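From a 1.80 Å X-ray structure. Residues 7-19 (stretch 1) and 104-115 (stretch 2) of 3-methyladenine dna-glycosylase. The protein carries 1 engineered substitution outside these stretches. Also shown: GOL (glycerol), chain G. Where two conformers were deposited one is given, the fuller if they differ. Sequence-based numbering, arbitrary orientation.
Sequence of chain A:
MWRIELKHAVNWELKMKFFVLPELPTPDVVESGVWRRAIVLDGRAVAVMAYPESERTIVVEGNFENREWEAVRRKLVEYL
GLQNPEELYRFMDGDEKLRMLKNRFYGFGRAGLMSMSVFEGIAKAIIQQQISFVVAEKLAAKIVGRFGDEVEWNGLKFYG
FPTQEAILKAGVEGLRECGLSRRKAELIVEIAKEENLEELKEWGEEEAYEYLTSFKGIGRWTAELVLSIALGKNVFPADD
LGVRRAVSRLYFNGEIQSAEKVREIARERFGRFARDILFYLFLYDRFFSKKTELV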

ATOM      1  N   LYS A   7      -9.395  13.233  14.974  1.00 25.62           N
ATOM      2  CA  LYS A   7     -10.491  14.223  14.990  1.00 26.80           C
ATOM      3  C   LYS A   7     -11.813  13.624  14.508  1.00 26.48           C
ATOM      4  O   LYS A   7     -12.891  14.023  14.963  1.00 27.37           O
ATOM      5  CB  LYS A   7     -10.125  15.499  14.207  1.00 27.01           C
ATOM      6  CG  LYS A   7     -11.037  16.688  14.523  0.50 27.28           C
ATOM      7  CD  LYS A   7     -10.805  17.861  13.591  0.50 27.86           C
ATOM      8  CE  LYS A   7     -11.877  18.925  13.782  0.50 29.31           C
ATOM      9  NZ  LYS A   7     -11.804  19.995  12.735  0.50 31.43           N
ATOM     10  N   HIS A   8     -11.724  12.615  13.642  1.00 25.99           N
ATOM     11  CA  HIS A   8     -12.873  12.004  12.982  1.00 25.50           C
ATOM     12  C   HIS A   8     -12.877  10.478  13.230  1.00 24.71           C
ATOM     13  O   HIS A   8     -11.808   9.890  13.383  1.00 25.27           O
ATOM     14  CB  HIS A   8     -12.758  12.331  11.489  1.00 26.39           C
ATOM     15  CG  HIS A   8     -14.010  12.087  10.703  1.00 27.18           C
ATOM     16  ND1 HIS A   8     -14.449  10.821  10.376  1.00 29.54           N
ATOM     17  CD2 HIS A   8     -14.895  12.947  10.143  1.00 28.13           C
ATOM     18  CE1 HIS A   8     -15.563  10.910   9.670  1.00 30.44           C
ATOM     19  NE2 HIS A   8     -15.853  12.191   9.510  1.00 30.16           N
ATOM     20  N   ALA A   9     -14.047   9.830  13.275  1.00 23.85           N
ATOM     21  CA  ALA A   9     -14.095   8.356  13.416  1.00 22.78           C
ATOM     22  C   ALA A   9     -13.461   7.668  12.193  1.00 22.40           C
ATOM     23  O   ALA A   9     -13.502   8.198  11.075  1.00 22.91           O
ATOM     24  CB  ALA A   9     -15.520   7.855  13.615  1.00 22.95           C
ATOM     25  N   VAL A  10     -12.851   6.512  12.424  1.00 20.67           N
ATOM     26  CA  VAL A  10     -12.355   5.653  11.345  1.00 19.55           C
ATOM     27  C   VAL A  10     -12.996   4.291  11.561  1.00 18.71           C
ATOM     28  O   VAL A  10     -13.184   3.844  12.710  1.00 19.40           O
ATOM     29  CB  VAL A  10     -10.807   5.588  11.360  1.00 19.79           C
ATOM     30  CG1 VAL A  10     -10.302   4.849  12.595  1.00 19.64           C
ATOM     31  CG2 VAL A  10     -10.248   4.962  10.071  1.00 19.34           C
ATOM     32  N   ASN A  11     -13.399   3.656  10.475  1.00 18.01           N
ATOM     33  CA  ASN A  11     -13.877   2.302  10.532  1.00 17.27           C
ATOM     34  C   ASN A  11     -12.680   1.352  10.397  1.00 16.53           C
ATOM     35  O   ASN A  11     -12.200   1.111   9.295  1.00 14.42           O
ATOM     36  CB  ASN A  11     -14.903   2.052   9.436  1.00 18.32           C
ATOM     37  CG  ASN A  11     -15.547   0.697   9.556  1.00 19.36           C
ATOM     38  OD1 ASN A  11     -14.874  -0.313   9.596  1.00 21.38           O
ATOM     39  ND2 ASN A  11     -16.879   0.673   9.646  1.00 22.98           N
ATOM     40  N   TRP A  12     -12.216   0.824  11.529  1.00 16.51           N
ATOM     41  CA  TRP A  12     -11.055  -0.063  11.553  1.00 16.07           C
ATOM     42  C   TRP A  12     -11.282  -1.331  10.746  1.00 16.28           C
ATOM     43  O   TRP A  12     -10.371  -1.818  10.072  1.00 15.61           O
ATOM     44  CB  TRP A  12     -10.692  -0.415  12.998  1.00 16.91           C
ATOM     45  CG  TRP A  12      -9.404  -1.176  13.144  1.00 15.68           C
ATOM     46  CD1 TRP A  12      -9.254  -2.524  13.392  1.00 16.59           C
ATOM     47  CD2 TRP A  12      -8.087  -0.633  13.062  1.00 14.97           C
ATOM     48  NE1 TRP A  12      -7.911  -2.848  13.452  1.00 15.08           N
ATOM     49  CE2 TRP A  12      -7.177  -1.704  13.274  1.00 14.94           C
ATOM     50  CE3 TRP A  12      -7.581   0.655  12.830  1.00 16.38           C
ATOM     51  CZ2 TRP A  12      -5.783  -1.520  13.262  1.00 15.79           C
ATOM     52  CZ3 TRP A  12      -6.178   0.836  12.806  1.00 16.17           C
ATOM     53  CH2 TRP A  12      -5.309  -0.242  13.021  1.00 16.07           C
ATOM     54  N   GLU A  13     -12.493  -1.886  10.811  1.00 16.22           N
ATOM     55  CA  GLU A  13     -12.774  -3.120  10.101  1.00 17.04           C
ATOM     56  C   GLU A  13     -12.568  -2.948   8.590  1.00 16.61           C
ATOM     57  O   GLU A  13     -11.985  -3.808   7.943  1.00 16.34           O
ATOM     58  CB  GLU A  13     -14.188  -3.653  10.438  1.00 18.08           C
ATOM     59  CG  GLU A  13     -14.482  -3.751  11.941  0.50 19.55           C
ATOM     60  CD  GLU A  13     -15.225  -2.529  12.486  0.50 22.45           C
ATOM     61  OE1 GLU A  13     -16.469  -2.600  12.646  0.50 26.14           O
ATOM     62  OE2 GLU A  13     -14.581  -1.489  12.745  0.50 23.49           O
ATOM     63  N   LEU A  14     -13.031  -1.814   8.048  1.00 16.04           N
ATOM     64  CA  LEU A  14     -12.819  -1.472   6.629  1.00 15.20           C
ATOM     65  C   LEU A  14     -11.334  -1.212   6.284  1.00 13.89           C
ATOM     66  O   LEU A  14     -10.864  -1.632   5.232  1.00 13.30           O
ATOM     67  CB  LEU A  14     -13.677  -0.275   6.215  1.00 15.48           C
ATOM     68  CG  LEU A  14     -15.184  -0.532   6.028  1.00 15.70           C
ATOM     69  CD1 LEU A  14     -15.881   0.719   5.512  1.00 15.80           C
ATOM     70  CD2 LEU A  14     -15.476  -1.699   5.093  1.00 19.13           C
ATOM     71  N   LYS A  15     -10.619  -0.524   7.171  1.00 13.14           N
ATOM     72  CA  LYS A  15      -9.151  -0.376   7.018  1.00 13.23           C
ATOM     73  C   LYS A  15      -8.465  -1.739   6.913  1.00 13.76           C
ATOM     74  O   LYS A  15      -7.618  -1.939   6.052  1.00 12.65           O
ATOM     75  CB  LYS A  15      -8.533   0.444   8.159  1.00 13.09           C
ATOM     76  CG  LYS A  15      -8.837   1.937   8.123  1.00 12.34           C
ATOM     77  CD  LYS A  15      -8.243   2.637   6.923  1.00 12.84           C
ATOM     78  CE  LYS A  15      -8.057   4.128   7.222  1.00  9.83           C
ATOM     79  NZ  LYS A  15      -7.635   4.748   5.959  1.00 10.10           N
ATOM     80  N   MET A  16      -8.851  -2.680   7.779  1.00 14.90           N
ATOM     81  CA  MET A  16      -8.271  -4.033   7.772  1.00 15.57           C
ATOM     82  C   MET A  16      -8.705  -4.883   6.562  1.00 16.56           C
ATOM     83  O   MET A  16      -7.935  -5.717   6.083  1.00 16.55           O
ATOM     84  CB  MET A  16      -8.547  -4.741   9.109  1.00 14.86           C
ATOM     85  CG  MET A  16      -7.954  -4.042  10.326  1.00 14.97           C
ATOM     86  SD  MET A  16      -6.145  -3.871  10.219  1.00 15.94           S
ATOM     87  CE  MET A  16      -5.986  -2.155   9.707  1.00 15.50           C
ATOM     88  N   LYS A  17      -9.927  -4.663   6.076  0.50 17.60           N
ATOM     89  CA  LYS A  17     -10.443  -5.374   4.899  0.50 18.67           C
ATOM     90  C   LYS A  17      -9.596  -5.089   3.669  0.50 18.38           C
ATOM     91  O   LYS A  17      -9.584  -5.871   2.712  0.50 19.11           O
ATOM     92  CB  LYS A  17     -11.889  -4.970   4.616  0.50 18.80           C
ATOM     93  CG  LYS A  17     -12.946  -5.963   5.102  0.50 20.45           C
ATOM     94  CD  LYS A  17     -14.351  -5.375   4.901  0.50 19.62           C
ATOM     95  CE  LYS A  17     -14.465  -4.687   3.551  0.50 18.23           C
ATOM     96  NZ  LYS A  17     -14.911  -5.608   2.504  0.50 19.08           N
ATOM     97  N   PHE A  18      -8.878  -3.969   3.696  1.00 18.68           N
ATOM     98  CA  PHE A  18      -8.018  -3.602   2.579  1.00 18.73           C
ATOM     99  C   PHE A  18      -6.916  -4.626   2.343  1.00 19.11           C
ATOM    100  O   PHE A  18      -6.476  -4.785   1.217  1.00 18.74           O
ATOM    101  CB  PHE A  18      -7.407  -2.209   2.772  1.00 19.14           C
ATOM    102  CG  PHE A  18      -6.843  -1.630   1.517  1.00 17.65           C
ATOM    103  CD1 PHE A  18      -7.677  -1.007   0.588  1.00 19.11           C
ATOM    104  CD2 PHE A  18      -5.466  -1.687   1.271  1.00 19.45           C
ATOM    105  CE1 PHE A  18      -7.158  -0.472  -0.584  1.00 19.47           C
ATOM    106  CE2 PHE A  18      -4.928  -1.135   0.088  1.00 20.41           C
ATOM    107  CZ  PHE A  18      -5.776  -0.539  -0.833  1.00 18.78           C
ATOM    108  N   PHE A  19      -6.496  -5.317   3.410  1.00 20.27           N
ATOM    109  CA  PHE A  19      -5.505  -6.381   3.348  1.00 21.12           C
ATOM    110  C   PHE A  19      -6.106  -7.633   2.713  1.00 23.37           C
ATOM    111  O   PHE A  19      -7.177  -8.100   3.105  1.00 23.54           O
ATOM    112  CB  PHE A  19      -4.945  -6.700   4.740  1.00 21.55           C
ATOM    113  CG  PHE A  19      -4.127  -5.573   5.342  1.00 20.21           C
ATOM    114  CD1 PHE A  19      -2.836  -5.291   4.856  1.00 22.42           C
ATOM    115  CD2 PHE A  19      -4.633  -4.798   6.362  1.00 20.20           C
ATOM    116  CE1 PHE A  19      -2.066  -4.262   5.402  1.00 19.55           C
ATOM    117  CE2 PHE A  19      -3.863  -3.738   6.920  1.00 20.49           C
ATOM    118  CZ  PHE A  19      -2.582  -3.483   6.438  1.00 19.82           C
ATOM    119  N   ARG A 104     -20.706   3.127   0.213  1.00 18.96           N
ATOM    120  CA  ARG A 104     -20.430   1.695   0.191  1.00 18.86           C
ATOM    121  C   ARG A 104     -19.299   1.344   1.164  1.00 18.22           C
ATOM    122  O   ARG A 104     -19.383   0.333   1.854  1.00 18.15           O
ATOM    123  CB  ARG A 104     -20.116   1.180  -1.224  1.00 19.17           C
ATOM    124  CG  ARG A 104     -19.846  -0.343  -1.279  1.00 19.19           C
ATOM    125  CD  ARG A 104     -19.848  -0.922  -2.700  1.00 21.95           C
ATOM    126  NE  ARG A 104     -21.182  -0.891  -3.310  1.00 26.69           N
ATOM    127  CZ  ARG A 104     -22.100  -1.843  -3.150  1.00 28.94           C
ATOM    128  NH1 ARG A 104     -21.844  -2.914  -2.393  1.00 28.17           N
ATOM    129  NH2 ARG A 104     -23.293  -1.710  -3.728  1.00 29.96           N
ATOM    130  N   PHE A 105     -18.249   2.181   1.210  1.00 16.38           N
ATOM    131  CA  PHE A 105     -17.112   1.921   2.107  1.00 16.01           C
ATOM    132  C   PHE A 105     -16.993   3.007   3.192  1.00 16.56           C
ATOM    133  O   PHE A 105     -15.897   3.486   3.519  1.00 14.80           O
ATOM    134  CB  PHE A 105     -15.817   1.724   1.292  1.00 15.92           C
ATOM    135  CG  PHE A 105     -15.935   0.650   0.236  1.00 14.87           C
ATOM    136  CD1 PHE A 105     -16.016  -0.713   0.594  1.00 13.64           C
ATOM    137  CD2 PHE A 105     -16.028   0.991  -1.120  1.00 12.99           C
ATOM    138  CE1 PHE A 105     -16.153  -1.709  -0.390  1.00 13.92           C
ATOM    139  CE2 PHE A 105     -16.154   0.011  -2.111  1.00 12.42           C
ATOM    140  CZ  PHE A 105     -16.219  -1.348  -1.762  1.00 13.63           C
ATOM    141  N   TYR A 106     -18.126   3.362   3.791  1.00 16.97           N
ATOM    142  CA  TYR A 106     -18.138   4.523   4.686  1.00 16.69           C
ATOM    143  C   TYR A 106     -17.275   4.318   5.930  1.00 16.73           C
ATOM    144  O   TYR A 106     -17.382   3.291   6.592  1.00 15.09           O
ATOM    145  CB  TYR A 106     -19.561   4.972   5.099  1.00 19.72           C
ATOM    146  CG  TYR A 106     -19.446   6.247   5.922  1.00 22.13           C
ATOM    147  CD1 TYR A 106     -19.136   7.475   5.308  1.00 24.33           C
ATOM    148  CD2 TYR A 106     -19.544   6.209   7.327  1.00 25.78           C
ATOM    149  CE1 TYR A 106     -18.982   8.647   6.064  1.00 25.81           C
ATOM    150  CE2 TYR A 106     -19.379   7.388   8.102  1.00 26.69           C
ATOM    151  CZ  TYR A 106     -19.103   8.591   7.458  1.00 26.20           C
ATOM    152  OH  TYR A 106     -18.948   9.738   8.205  1.00 26.79           O
ATOM    153  N   GLY A 107     -16.411   5.289   6.229  1.00 14.29           N
ATOM    154  CA  GLY A 107     -15.530   5.195   7.396  1.00 14.22           C
ATOM    155  C   GLY A 107     -14.137   4.720   7.035  1.00 13.47           C
ATOM    156  O   GLY A 107     -13.244   4.687   7.890  1.00 14.52           O
ATOM    157  N   PHE A 108     -13.944   4.368   5.767  1.00 13.02           N
ATOM    158  CA  PHE A 108     -12.598   4.051   5.273  1.00 13.32           C
ATOM    159  C   PHE A 108     -11.645   5.244   5.352  1.00 12.50           C
ATOM    160  O   PHE A 108     -10.436   5.037   5.539  1.00 12.95           O
ATOM    161  CB  PHE A 108     -12.630   3.427   3.874  1.00 12.95           C
ATOM    162  CG  PHE A 108     -11.267   2.978   3.369  1.00 14.49           C
ATOM    163  CD1 PHE A 108     -10.768   1.703   3.690  1.00 12.37           C
ATOM    164  CD2 PHE A 108     -10.479   3.830   2.587  1.00 15.72           C
ATOM    165  CE1 PHE A 108      -9.507   1.264   3.209  1.00 12.61           C
ATOM    166  CE2 PHE A 108      -9.192   3.413   2.129  1.00 14.61           C
ATOM    167  CZ  PHE A 108      -8.727   2.107   2.428  1.00 12.99           C
ATOM    168  N   GLY A 109     -12.162   6.470   5.205  1.00 12.57           N
ATOM    169  CA  GLY A 109     -11.326   7.681   5.389  1.00 11.59           C
ATOM    170  C   GLY A 109     -10.391   7.911   4.200  1.00 10.53           C
ATOM    171  O   GLY A 109     -10.695   7.540   3.042  1.00 11.44           O
ATOM    172  N   ARG A 110      -9.236   8.488   4.493  1.00 11.26           N
ATOM    173  CA  ARG A 110      -8.216   8.750   3.478  1.00 10.91           C
ATOM    174  C   ARG A 110      -7.373   7.521   3.201  1.00 10.92           C
ATOM    175  O   ARG A 110      -7.245   6.635   4.047  1.00 11.02           O
ATOM    176  CB  ARG A 110      -7.314   9.896   3.951  1.00 10.99           C
ATOM    177  CG  ARG A 110      -8.125  11.237   4.143  1.00 13.44           C
ATOM    178  CD  ARG A 110      -7.227  12.454   3.983  1.00 16.30           C
ATOM    179  NE  ARG A 110      -6.846  12.618   2.582  1.00 17.41           N
ATOM    180  CZ  ARG A 110      -6.203  13.680   2.096  1.00 20.91           C
ATOM    181  NH1 ARG A 110      -5.872  14.701   2.895  1.00 19.75           N
ATOM    182  NH2 ARG A 110      -5.892  13.729   0.805  1.00 19.44           N
ATOM    183  N   ALA A 111      -6.739   7.500   2.034  1.00 10.70           N
ATOM    184  CA  ALA A 111      -5.842   6.410   1.670  1.00 10.14           C
ATOM    185  C   ALA A 111      -4.590   6.445   2.533  1.00 10.24           C
ATOM    186  O   ALA A 111      -4.054   7.525   2.836  1.00  8.50           O
ATOM    187  CB  ALA A 111      -5.456   6.517   0.215  1.00 10.61           C
ATOM    188  N   GLY A 112      -4.144   5.260   2.946  1.00  9.94           N
ATOM    189  CA  GLY A 112      -2.796   5.116   3.528  1.00 10.20           C
ATOM    190  C   GLY A 112      -1.751   4.878   2.440  1.00 11.35           C
ATOM    191  O   GLY A 112      -1.803   5.504   1.356  1.00 10.77           O
ATOM    192  N   LEU A 113      -0.816   3.973   2.734  1.00 11.05           N
ATOM    193  CA  LEU A 113       0.174   3.511   1.762  1.00 10.92           C
ATOM    194  C   LEU A 113       0.135   1.988   1.764  1.00 12.05           C
ATOM    195  O   LEU A 113      -0.439   1.376   2.687  1.00 11.12           O
ATOM    196  CB  LEU A 113       1.586   4.003   2.145  1.00 11.44           C
ATOM    197  CG  LEU A 113       1.796   5.527   2.124  1.00 11.69           C
ATOM    198  CD1 LEU A 113       3.150   5.830   2.795  1.00 14.42           C
ATOM    199  CD2 LEU A 113       1.774   6.025   0.672  1.00 14.46           C
ATOM    200  N   MET A 114       0.716   1.375   0.736  1.00 11.79           N
ATOM    201  CA  MET A 114       0.760  -0.089   0.708  1.00 13.85           C
ATOM    202  C   MET A 114       2.160  -0.690   1.047  1.00 13.58           C
ATOM    203  O   MET A 114       2.404  -1.900   0.818  1.00 14.63           O
ATOM    204  CB  MET A 114       0.160  -0.602  -0.607  1.00 14.60           C
ATOM    205  CG  MET A 114      -1.332  -0.258  -0.736  1.00 15.23           C
ATOM    206  SD  MET A 114      -2.075  -0.730  -2.290  1.00 19.90           S
ATOM    207  CE  MET A 114      -1.984  -2.518  -2.152  1.00 20.80           C
ATOM    208  N   SER A 115       3.034   0.153   1.612  1.00 12.48           N
ATOM    209  CA  SER A 115       4.374  -0.223   2.061  1.00 12.76           C
ATOM    210  C   SER A 115       4.868   0.716   3.179  1.00 12.91           C
ATOM    211  O   SER A 115       4.439   1.869   3.271  1.00 12.84           O
ATOM    212  CB  SER A 115       5.363  -0.184   0.889  1.00 11.99           C
ATOM    213  OG  SER A 115       5.449   1.120   0.302  1.00 13.27           O
TER
HETATM  214  C1  GOL G1300      -4.935   0.021   5.713  1.00 27.39           C
HETATM  215  O1  GOL G1300      -6.119   0.269   4.973  1.00 22.92           O
HETATM  216  C2  GOL G1300      -3.624   0.385   4.992  1.00 28.60           C
HETATM  217  O2  GOL G1300      -3.657   1.723   4.508  1.00 29.69           O
HETATM  218  C3  GOL G1300      -3.330  -0.556   3.824  1.00 32.67           C
HETATM  219  O3  GOL G1300      -1.930  -0.674   3.576  1.00 36.77           O
HETATM  220  O   HOH W   1      -6.037   3.127   4.097  1.00 17.09           O

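The first stretch enters a short helix at Trp12, and the second, which lacks regular secondary structure, packs against this helix and the loop before it. Their backbones come closest where Asn11 meets Gly107, with CA atoms 4.6 Å apart, and there Asn11 N donates a nearly linear hydrogen bond to Gly107 O (2.8 Å). Asn11 adopts the t rotamer (chi1 -173°), which brings its OD1 back over the start of the helix to accept from Leu14 N at 2.8 Å, the classical N-cap arrangement. The same side chain directs its CB toward the second stretch, and this leaves no room for a side chain at Gly107: an ideal CB there would lie 2.7 Å from Asn11 CB. Gly107 is also the third residue of a type II turn from Phe105 to Phe108, closed by Phe108 N to Phe105 O (3.1 Å), and its backbone angles (98/-5) would also jam a CB against Tyr106 O, which by itself calls for glycine.

Leu14, in the m,t rotamer, extends CD1 against the carbonyl oxygens of this turn, 3.2 Å from Tyr106 O and 3.4 Å from Phe105 O, while CD1 also packs 4.3 Å from Phe105 CB. Tyr106 points its CA-to-CB bond away, but its t rotamer carries OH to within 3.9 Å of His8 CE1, at the edge of the imidazole. His8 ND1 is engaged within its own stretch, donating to Ala9 O (2.9 Å).

Phe108 contributes the largest buried area of the contact. Its t rotamer brings the ring against the helix, where Phe108 CD1 approaches Leu14 O edge-on (3.7 Å) and one face receives Lys15. The lysine sets out sideways, but two m torsions followed by two t torsions fold its chain across that face, with Lys15 CD 4.2 Å from Phe108 CE1. Lys15 NZ ends 4.4 Å from the Phe108 ring centroid, only 12° off the normal, in a cation-pi interaction. From this position Lys15 NZ also donates to Phe108 O (2.8 Å) and lies 2.7 Å from Arg110 O, so the buried ammonium is met by backbone oxygen as well as by the ring. A water accepts from Lys15 NZ (2.9 Å) and from Gly112 N (3.1 Å), linking the two stretches.

Further along, Phe18 in the t rotamer brings CD1 to 3.8 Å from Phe108 CZ, the ring planes inclined at 41°. Met114 reaches the edge of the Phe18 ring, its SD 3.7 Å from Phe18 CE2. Glycerol, probably from the crystallisation liquor, bridges the stretches by donating from O1 to Lys15 O (2.9 Å) and from O3 to Leu113 O (2.7 Å).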